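Local coordinates for microcin B17-processing protein McbC (Escherichia coli str. K-12 substr. MG1655, PDB 6GRH) that is an FMN-binding oxidoreductase of the nitroreductase family needed to process the inactive microcin B17 precursor into the active antibiotic peptide, at residues I97-K102 and I228-R233; N106-P111 and F187-C192; V131-L136 and Q157-V162. All blocks are in the same frame, centred on the assembly; numbering follows the deposited sequence.

Contact 1. Residues I97-K102 and I228-R233; sequences IRTIEK and IGLKNR. With FMN (flavin mononucleotide), chain O.
T99 meets I228 and L230 by apolar contact. Its methyl CG2 lies anti to the backbone N (the OG1 torsion is -63°), which places the methyl against I228 and L230. The side chains of T99 and L230 meet tip to tip, with T99 CG2 4.1 Å from L230 CG. I228 CD1 touches the same methyl and also lies 3.7 Å from the backbone oxygen T99 O. One turn on, the aliphatic part of K102 runs past the other branch of I228, with K102 CD 4.3 Å from I228 CG2. No hydrogen bond joins the two segments.

The polar contacts are with flavin mononucleotide, at the far end of 228-233. R233 NH1 donates to FMN N1 over 3.1 Å, with an N-H...N angle of 159°. N1 lies in the guanidinium plane, at its edge. A second bond from R233 NH1 to FMN O2 is weak, at 3.2 Å and 123°. R233 NE and NH2 are held by the backbone oxygens of G86 and S85, which fixes the rotation of the group. R117 of the second subunit also bonds this flavin, so two chains build the site.

I228 follows helix 204-227, and G229 turns the chain into strand 231-235, outermost in the sheet within this chain. Helix 97-108 packs against this turn, while F78 of the second subunit packs on I228.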
loop_
_atom_site.group_PDB
_atom_site.type_symbol
_atom_site.label_atom_id
_atom_site.label_comp_id
_atom_site.label_asym_id
_atom_site.label_seq_id
_atom_site.Cartn_x
_atom_site.Cartn_y
_atom_site.Cartn_z
ATOM N N ILE D 97 5.788 39.068 23.383
ATOM C CA ILE D 97 4.561 38.288 23.149
ATOM C C ILE D 97 3.570 39.034 22.245
ATOM O O ILE D 97 2.822 38.401 21.498
ATOM C CB ILE D 97 3.846 37.851 24.460
ATOM C CG1 ILE D 97 3.500 39.051 25.374
ATOM C CG2 ILE D 97 4.681 36.821 25.211
ATOM C CD1 ILE D 97 2.631 38.689 26.557
ATOM N N ARG D 98 3.593 40.370 22.307
ATOM C CA ARG D 98 2.766 41.242 21.453
ATOM C C ARG D 98 2.971 40.977 19.956
ATOM O O ARG D 98 2.017 40.934 19.188
ATOM C CB ARG D 98 3.033 42.723 21.791
ATOM N N THR D 99 4.215 40.760 19.558
ATOM C CA THR D 99 4.543 40.429 18.174
ATOM C C THR D 99 3.996 39.055 17.768
ATOM O O THR D 99 3.444 38.888 16.670
ATOM C CB THR D 99 6.059 40.503 17.945
ATOM O OG1 THR D 99 6.490 41.844 18.165
ATOM C CG2 THR D 99 6.446 40.090 16.522
ATOM N N ILE D 100 4.124 38.079 18.660
ATOM C CA ILE D 100 3.674 36.708 18.368
ATOM C C ILE D 100 2.130 36.667 18.308
ATOM O O ILE D 100 1.549 36.055 17.407
ATOM C CB ILE D 100 4.249 35.691 19.386
ATOM C CG1 ILE D 100 5.793 35.711 19.366
ATOM C CG2 ILE D 100 3.741 34.293 19.093
ATOM C CD1 ILE D 100 6.463 34.929 20.483
ATOM N N GLU D 101 1.482 37.357 19.249
ATOM C CA GLU D 101 0.018 37.516 19.245
ATOM C C GLU D 101 -0.519 38.139 17.959
ATOM O O GLU D 101 -1.530 37.697 17.440
ATOM C CB GLU D 101 -0.429 38.353 20.439
ATOM C CG GLU D 101 -0.329 37.619 21.768
ATOM C CD GLU D 101 -0.524 38.514 22.969
ATOM O OE1 GLU D 101 -0.917 39.687 22.790
ATOM O OE2 GLU D 101 -0.270 38.042 24.098
ATOM N N LYS D 102 0.171 39.157 17.458
ATOM C CA LYS D 102 -0.153 39.786 16.185
ATOM C C LYS D 102 -0.077 38.794 15.038
ATOM O O LYS D 102 -0.943 38.795 14.156
ATOM C CB LYS D 102 0.811 40.925 15.862
ATOM C CG LYS D 102 0.434 42.270 16.391
ATOM C CD LYS D 102 1.276 43.329 15.700
ATOM C CE LYS D 102 1.312 44.621 16.485
ATOM N NZ LYS D 102 2.112 45.619 15.718
ATOM N N ILE D 228 4.753 42.525 9.539
ATOM C CA ILE D 228 5.101 42.925 10.911
ATOM C C ILE D 228 6.603 42.911 11.193
ATOM O O ILE D 228 7.010 43.064 12.345
ATOM C CB ILE D 228 4.304 42.135 11.995
ATOM C CG1 ILE D 228 4.646 40.635 12.008
ATOM C CG2 ILE D 228 2.804 42.321 11.789
ATOM C CD1 ILE D 228 4.059 39.910 13.202
ATOM N N GLY D 229 7.422 42.759 10.152
ATOM C CA GLY D 229 8.870 42.836 10.298
ATOM C C GLY D 229 9.558 41.614 10.890
ATOM O O GLY D 229 10.647 41.752 11.454
ATOM N N LEU D 230 8.925 40.436 10.794
ATOM C CA LEU D 230 9.561 39.177 11.166
ATOM C C LEU D 230 10.077 38.513 9.901
ATOM O O LEU D 230 9.500 38.682 8.828
ATOM C CB LEU D 230 8.579 38.207 11.825
ATOM C CG LEU D 230 8.222 38.350 13.287
ATOM C CD1 LEU D 230 7.178 37.298 13.623
ATOM C CD2 LEU D 230 9.440 38.204 14.183
ATOM N N LYS D 231 11.160 37.755 10.030
ATOM C CA LYS D 231 11.615 36.895 8.948
ATOM C C LYS D 231 11.093 35.518 9.274
ATOM O O LYS D 231 10.843 35.219 10.438
ATOM C CB LYS D 231 13.138 36.879 8.855
ATOM C CG LYS D 231 13.741 38.232 8.542
ATOM C CD LYS D 231 13.376 38.718 7.147
ATOM C CE LYS D 231 14.289 39.866 6.736
ATOM N NZ LYS D 231 14.209 40.968 7.717
ATOM N N ASN D 232 10.922 34.688 8.253
ATOM C CA ASN D 232 10.397 33.344 8.465
ATOM C C ASN D 232 10.945 32.371 7.442
ATOM O O ASN D 232 11.355 32.770 6.343
ATOM C CB ASN D 232 8.865 33.349 8.398
ATOM C CG ASN D 232 8.356 33.230 6.977
ATOM O OD1 ASN D 232 8.130 32.130 6.500
ATOM N ND2 ASN D 232 8.301 34.347 6.261
ATOM N N ARG D 233 10.911 31.088 7.799
ATOM C CA ARG D 233 11.256 30.022 6.868
ATOM C C ARG D 233 10.418 28.777 7.160
ATOM O O ARG D 233 10.451 28.252 8.255
ATOM C CB ARG D 233 12.750 29.674 6.940
ATOM C CG ARG D 233 13.182 28.623 5.914
ATOM C CD ARG D 233 14.687 28.416 5.833
ATOM N NE ARG D 233 15.333 29.524 5.118
ATOM C CZ ARG D 233 15.723 29.523 3.838
ATOM N NH1 ARG D 233 15.576 28.464 3.054
ATOM N NH2 ARG D 233 16.246 30.631 3.326
HETATM N N1 FMN O . 14.383 25.667 3.437
HETATM C C2 FMN O . 15.397 25.048 4.095
HETATM O O2 FMN O . 16.478 25.657 4.185
HETATM N N3 FMN O . 15.264 23.815 4.641
HETATM C C4 FMN O . 14.103 23.121 4.576
HETATM O O4 FMN O . 13.991 21.987 5.093
HETATM C C4A FMN O . 12.951 23.723 3.861
HETATM N N5 FMN O . 11.760 23.091 3.737
HETATM C C5A FMN O . 10.722 23.680 3.087
HETATM C C6 FMN O . 9.509 23.005 2.992
HETATM C C7 FMN O . 8.420 23.568 2.335
HETATM C C7M FMN O . 7.119 22.808 2.245
HETATM C C8 FMN O . 8.543 24.921 1.733
HETATM C C8M FMN O . 7.373 25.541 1.024
HETATM C C9 FMN O . 9.751 25.615 1.823
HETATM C C9A FMN O . 10.861 25.048 2.483
HETATM N N10 FMN O . 12.111 25.723 2.599
HETATM C C10 FMN O . 13.169 25.076 3.283
HETATM C "C1'" FMN O . 12.336 27.064 2.046
HETATM C "C2'" FMN O . 12.663 26.963 0.573
HETATM O "O2'" FMN O . 13.975 26.389 0.415
HETATM C "C3'" FMN O . 12.538 28.345 -0.079
HETATM O "O3'" FMN O . 11.167 28.767 -0.062
HETATM C "C4'" FMN O . 13.048 28.377 -1.517
HETATM O "O4'" FMN O . 14.443 28.073 -1.530
HETATM C "C5'" FMN O . 12.870 29.730 -2.201
HETATM O "O5'" FMN O . 13.537 30.733 -1.437
HETATM P P FMN O . 12.744 31.999 -0.860
HETATM O O1P FMN O . 11.680 31.463 0.069
HETATM O O2P FMN O . 13.823 32.768 -0.122
HETATM O O3P FMN O . 12.248 32.650 -2.114
#

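Contact 2. Residues N106-P111 and F187-C192; sequences NAFSSP and FALVYC
F108 reaches from the last turn of helix 97-108 toward L189 and Y191 on strand 187-194. Its CB leaves the backbone in the direction of the strand. CG lies anti to the carbonyl carbon, beside the backbone N (chi1 -49°), and the ring extends to L189 and Y191. Over the ring centre, 3.6 Å above the plane, sits CB of the preceding residue A107, so the helix itself covers one face. The far edge does the work across the contact. F108 CE2 meets the methyl L189 CD1. F108 CE1 lies 4.0 Å from Y191 CE1. F108 CZ, at the tip, touches both partners: it is 3.8 Å from L189 CD1 and 3.5 Å from Y191 OH. Both of these atoms lie in the plane of the F108 ring. The two aromatic side chains cross at about a right angle, and L189 comes from the direction opposite to F108.

The hydroxyl of Y191 is hydrogen-bonded to Q260 OE1 on strand 254-263, so this buried OH is satisfied while its flank rests on an apolar edge.

All three residues are buried in the core of the nitroreductase fold, where helices pack on an antiparallel sheet. F108 also touches V131 of strand 129-135, next to 187-194 in the sheet. Helix 204-227 supplies T214, Y218 and A221 against Y191.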
loop_
_atom_site.group_PDB
_atom_site.type_symbol
_atom_site.label_atom_id
_atom_site.label_comp_id
_atom_site.label_asym_id
_atom_site.label_seq_id
_atom_site.Cartn_x
_atom_site.Cartn_y
_atom_site.Cartn_z
ATOM N N ASN D 106 -3.858 37.616 13.196
ATOM C CA ASN D 106 -3.957 38.005 11.783
ATOM C C ASN D 106 -3.878 36.840 10.795
ATOM O O ASN D 106 -4.643 36.808 9.837
ATOM C CB ASN D 106 -2.912 39.066 11.454
ATOM C CG ASN D 106 -3.264 40.406 12.056
ATOM O OD1 ASN D 106 -4.137 41.123 11.533
ATOM N ND2 ASN D 106 -2.628 40.738 13.186
ATOM N N ALA D 107 -2.974 35.879 11.033
ATOM C CA ALA D 107 -2.838 34.724 10.148
ATOM C C ALA D 107 -3.993 33.744 10.211
ATOM O O ALA D 107 -4.326 33.156 9.187
ATOM C CB ALA D 107 -1.528 33.973 10.408
ATOM N N PHE D 108 -4.572 33.541 11.397
ATOM C CA PHE D 108 -5.458 32.380 11.641
ATOM C C PHE D 108 -6.871 32.696 12.158
ATOM O O PHE D 108 -7.720 31.786 12.224
ATOM C CB PHE D 108 -4.783 31.396 12.617
ATOM C CG PHE D 108 -3.372 31.054 12.258
ATOM C CD1 PHE D 108 -3.053 30.583 10.982
ATOM C CD2 PHE D 108 -2.349 31.185 13.186
ATOM C CE1 PHE D 108 -1.746 30.286 10.637
ATOM C CE2 PHE D 108 -1.043 30.870 12.846
ATOM C CZ PHE D 108 -0.734 30.420 11.581
ATOM N N SER D 109 -7.128 33.953 12.520
ATOM C CA SER D 109 -8.381 34.322 13.179
ATOM C C SER D 109 -9.064 35.487 12.485
ATOM O O SER D 109 -8.432 36.304 11.790
ATOM C CB SER D 109 -8.131 34.669 14.652
ATOM O OG SER D 109 -7.601 33.557 15.358
ATOM N N SER D 110 -10.372 35.561 12.708
ATOM C CA SER D 110 -11.175 36.676 12.235
ATOM C C SER D 110 -10.867 37.918 13.069
ATOM O O SER D 110 -10.584 37.811 14.274
ATOM C CB SER D 110 -12.671 36.336 12.338
ATOM O OG SER D 110 -13.477 37.481 12.198
ATOM N N PRO D 111 -10.933 39.104 12.449
ATOM C CA PRO D 111 -10.838 40.329 13.252
ATOM C C PRO D 111 -11.976 40.487 14.264
ATOM O O PRO D 111 -11.803 41.167 15.271
ATOM C CB PRO D 111 -10.873 41.463 12.216
ATOM C CG PRO D 111 -11.333 40.854 10.952
ATOM C CD PRO D 111 -11.063 39.382 11.008
ATOM N N PHE D 187 11.042 31.675 17.645
ATOM C CA PHE D 187 9.962 30.735 17.837
ATOM C C PHE D 187 9.653 30.003 16.554
ATOM O O PHE D 187 10.174 30.358 15.497
ATOM C CB PHE D 187 8.716 31.450 18.410
ATOM C CG PHE D 187 8.040 32.419 17.471
ATOM C CD1 PHE D 187 8.473 33.725 17.360
ATOM C CD2 PHE D 187 6.906 32.034 16.754
ATOM C CE1 PHE D 187 7.814 34.647 16.530
ATOM C CE2 PHE D 187 6.265 32.931 15.904
ATOM C CZ PHE D 187 6.719 34.250 15.808
ATOM N N ALA D 188 8.840 28.952 16.672
ATOM C CA ALA D 188 8.321 28.233 15.520
ATOM C C ALA D 188 6.834 28.043 15.613
ATOM O O ALA D 188 6.276 28.025 16.691
ATOM C CB ALA D 188 8.996 26.882 15.392
ATOM N N LEU D 189 6.200 27.899 14.459
ATOM C CA LEU D 189 4.859 27.336 14.392
ATOM C C LEU D 189 4.999 25.929 13.840
ATOM O O LEU D 189 5.789 25.696 12.913
ATOM C CB LEU D 189 3.916 28.190 13.547
ATOM C CG LEU D 189 3.646 29.602 14.076
ATOM C CD1 LEU D 189 2.737 30.322 13.102
ATOM C CD2 LEU D 189 3.068 29.576 15.494
ATOM N N VAL D 190 4.253 24.995 14.423
ATOM C CA VAL D 190 4.193 23.620 13.957
ATOM C C VAL D 190 2.739 23.302 13.576
ATOM O O VAL D 190 1.830 23.431 14.399
ATOM C CB VAL D 190 4.698 22.638 15.022
ATOM C CG1 VAL D 190 4.740 21.223 14.462
ATOM C CG2 VAL D 190 6.076 23.020 15.521
ATOM N N TYR D 191 2.524 22.924 12.319
ATOM C CA TYR D 191 1.196 22.658 11.791
ATOM C C TYR D 191 0.989 21.156 11.795
ATOM O O TYR D 191 1.791 20.435 11.198
ATOM C CB TYR D 191 1.051 23.209 10.365
ATOM C CG TYR D 191 1.286 24.673 10.254
ATOM C CD1 TYR D 191 0.214 25.570 10.264
ATOM C CD2 TYR D 191 2.597 25.194 10.160
ATOM C CE1 TYR D 191 0.438 26.946 10.188
ATOM C CE2 TYR D 191 2.833 26.568 10.056
ATOM C CZ TYR D 191 1.748 27.439 10.072
ATOM O OH TYR D 191 1.939 28.783 9.953
ATOM N N CYS D 192 -0.079 20.695 12.447
ATOM C CA CYS D 192 -0.311 19.276 12.675
ATOM C C CYS D 192 -1.675 18.828 12.166
ATOM O O CYS D 192 -2.668 19.507 12.370
ATOM C CB CYS D 192 -0.235 18.964 14.159
ATOM S SG CYS D 192 1.385 19.346 14.863
#

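Contact 3. Residues V131-L136 and Q157-V162; sequences VFLCRL and QALEPV
Two first torsions set up the F132-V162 pair. F132 CG stands beside the backbone N, opposite the carbonyl carbon (chi1 -72°), and the far side of the ring comes up to V162. In V162 the branch CG1 is anti to the backbone N (chi1 170°), so CG2 falls beside that nitrogen and becomes the touching methyl. V162 CG2 then sits at the edge of the F132 ring, in its plane. It is 3.9 Å from F132 CE2 and 4.1 Å from F132 CD2. The two side chains cross at about a right angle.

The second pair joins L133 and L159. Their methyls L133 CD2 and L159 CD2 meet at 4.1 Å, and the side chains cross obliquely. L133 points its CB at the other strand, while L159 reaches it with the end of its chain. Both pairs are apolar and buried, and no hydrogen bond passes between the segments.

The reason lies in the sheet order. Strand 149-153 runs between these two strands and is antiparallel to both, so the contacts are made by side chains across an intervening strand. V131, L133 and R135 bond by their backbones to Y152, Y150 and N148 on that side. F132 stacks on H151 of the middle strand, and V162 touches H151 as well. At the turn before 158-163, Q157 and A158 both face L153 in a G1 beta bulge. Q157 takes positive backbone angles there (phi 59°).

Strand 158-163 is outermost within its own chain, but A158 and L159 pair antiparallel with a strand of the second subunit. The sheet therefore runs on across the interface. E160 adds to the join, its carboxylate accepting from the backbone N of F62 and of R63 of that second subunit.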
loop_
_atom_site.group_PDB
_atom_site.type_symbol
_atom_site.label_atom_id
_atom_site.label_comp_id
_atom_site.label_asym_id
_atom_site.label_seq_id
_atom_site.Cartn_x
_atom_site.Cartn_y
_atom_site.Cartn_z
ATOM N N VAL D 131 -2.513 24.367 14.969
ATOM C CA VAL D 131 -1.272 25.149 15.052
ATOM C C VAL D 131 -0.724 25.122 16.476
ATOM O O VAL D 131 -1.422 25.468 17.438
ATOM C CB VAL D 131 -1.480 26.642 14.699
ATOM C CG1 VAL D 131 -0.132 27.382 14.650
ATOM C CG2 VAL D 131 -2.216 26.782 13.396
ATOM N N PHE D 132 0.539 24.747 16.591
ATOM C CA PHE D 132 1.236 24.765 17.854
ATOM C C PHE D 132 2.357 25.806 17.794
ATOM O O PHE D 132 2.968 26.015 16.747
ATOM C CB PHE D 132 1.787 23.383 18.158
ATOM C CG PHE D 132 0.732 22.367 18.536
ATOM C CD1 PHE D 132 0.044 21.672 17.563
ATOM C CD2 PHE D 132 0.436 22.106 19.874
ATOM C CE1 PHE D 132 -0.916 20.710 17.907
ATOM C CE2 PHE D 132 -0.522 21.157 20.231
ATOM C CZ PHE D 132 -1.219 20.476 19.246
ATOM N N LEU D 133 2.583 26.468 18.918
ATOM C CA LEU D 133 3.573 27.523 19.040
ATOM C C LEU D 133 4.697 26.973 19.901
ATOM O O LEU D 133 4.434 26.485 21.001
ATOM C CB LEU D 133 2.958 28.740 19.706
ATOM C CG LEU D 133 3.905 29.833 20.229
ATOM C CD1 LEU D 133 4.684 30.454 19.082
ATOM C CD2 LEU D 133 3.072 30.869 20.957
ATOM N N CYS D 134 5.926 27.034 19.389
ATOM C CA CYS D 134 7.106 26.548 20.112
ATOM C C CYS D 134 8.051 27.701 20.399
ATOM O O CYS D 134 8.515 28.361 19.469
ATOM C CB CYS D 134 7.819 25.457 19.293
ATOM S SG CYS D 134 6.868 23.920 19.160
ATOM N N ARG D 135 8.331 27.948 21.684
ATOM C CA ARG D 135 9.234 29.021 22.105
ATOM C C ARG D 135 10.664 28.465 22.108
ATOM O O ARG D 135 10.924 27.466 22.764
ATOM C CB ARG D 135 8.840 29.519 23.496
ATOM C CG ARG D 135 9.783 30.538 24.099
ATOM C CD ARG D 135 9.160 31.179 25.335
ATOM N NE ARG D 135 10.098 32.056 26.013
ATOM C CZ ARG D 135 11.032 31.667 26.891
ATOM N NH1 ARG D 135 11.191 30.385 27.233
ATOM N NH2 ARG D 135 11.823 32.580 27.431
ATOM N N LEU D 136 11.571 29.111 21.380
ATOM C CA LEU D 136 12.893 28.536 21.062
ATOM C C LEU D 136 14.102 29.295 21.564
ATOM O O LEU D 136 15.229 28.807 21.401
ATOM C CB LEU D 136 13.057 28.398 19.550
ATOM C CG LEU D 136 12.039 27.522 18.831
ATOM C CD1 LEU D 136 12.360 27.497 17.354
ATOM C CD2 LEU D 136 12.067 26.129 19.418
ATOM N N GLN D 157 -9.362 32.533 20.150
ATOM C CA GLN D 157 -8.258 33.508 20.115
ATOM C C GLN D 157 -7.518 33.464 21.442
ATOM O O GLN D 157 -7.498 34.421 22.212
ATOM C CB GLN D 157 -8.751 34.915 19.727
ATOM C CG GLN D 157 -9.420 34.888 18.353
ATOM C CD GLN D 157 -9.678 36.245 17.737
ATOM O OE1 GLN D 157 -8.920 37.185 17.930
ATOM N NE2 GLN D 157 -10.750 36.332 16.938
ATOM N N ALA D 158 -6.968 32.288 21.708
ATOM C CA ALA D 158 -6.363 31.983 22.991
ATOM C C ALA D 158 -5.298 30.911 22.813
ATOM O O ALA D 158 -5.285 30.195 21.806
ATOM C CB ALA D 158 -7.434 31.531 23.974
ATOM N N LEU D 159 -4.393 30.830 23.773
ATOM C CA LEU D 159 -3.328 29.852 23.749
ATOM C C LEU D 159 -3.585 28.884 24.894
ATOM O O LEU D 159 -3.835 29.311 26.025
ATOM C CB LEU D 159 -1.967 30.520 23.932
ATOM C CG LEU D 159 -1.389 31.390 22.826
ATOM C CD1 LEU D 159 -0.192 32.162 23.351
ATOM C CD2 LEU D 159 -0.986 30.550 21.641
ATOM N N GLU D 160 -3.506 27.589 24.586
ATOM C CA GLU D 160 -3.620 26.516 25.558
ATOM C C GLU D 160 -2.203 25.979 25.889
ATOM O O GLU D 160 -1.446 25.686 24.973
ATOM C CB GLU D 160 -4.488 25.449 24.902
ATOM C CG GLU D 160 -4.874 24.249 25.737
ATOM C CD GLU D 160 -5.723 23.244 24.938
ATOM O OE1 GLU D 160 -5.559 23.105 23.687
ATOM O OE2 GLU D 160 -6.551 22.565 25.575
ATOM N N PRO D 161 -1.818 25.885 27.185
ATOM C CA PRO D 161 -0.519 25.317 27.504
ATOM C C PRO D 161 -0.402 23.851 27.102
ATOM O O PRO D 161 -1.321 23.092 27.338
ATOM C CB PRO D 161 -0.445 25.449 29.022
ATOM C CG PRO D 161 -1.253 26.644 29.314
ATOM C CD PRO D 161 -2.403 26.556 28.356
ATOM N N VAL D 162 0.717 23.476 26.490
ATOM C CA VAL D 162 0.934 22.111 26.026
ATOM C C VAL D 162 2.105 21.405 26.703
ATOM O O VAL D 162 1.940 20.260 27.120
ATOM C CB VAL D 162 1.068 22.085 24.492
ATOM C CG1 VAL D 162 1.528 20.721 23.971
ATOM C CG2 VAL D 162 -0.264 22.475 23.856
#

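From the N terminus, helix 97-108 opens contact 1 and, at its C-terminal end, contact 2. The chain then enters the sheet at 131-136, and contact 3 closes the shortest loop when it reaches 157-162. Contact 2 closes at 187-192 and encloses contact 3. Contact 1 closes last, at 228-233, and encloses both; none cross. Contact 1 ties helix 97-108 to the loop that leads into strand 231-235; contact 2 ties its C-terminal end to strand 187-194. F187 joins them, touching I100 and L230. Contacts 2 and 3 use strands that are neighbours in the sheet, probably hydrogen-bonded from V190 N to F132 O. I100 also packs on L133. All three contacts touch the second subunit.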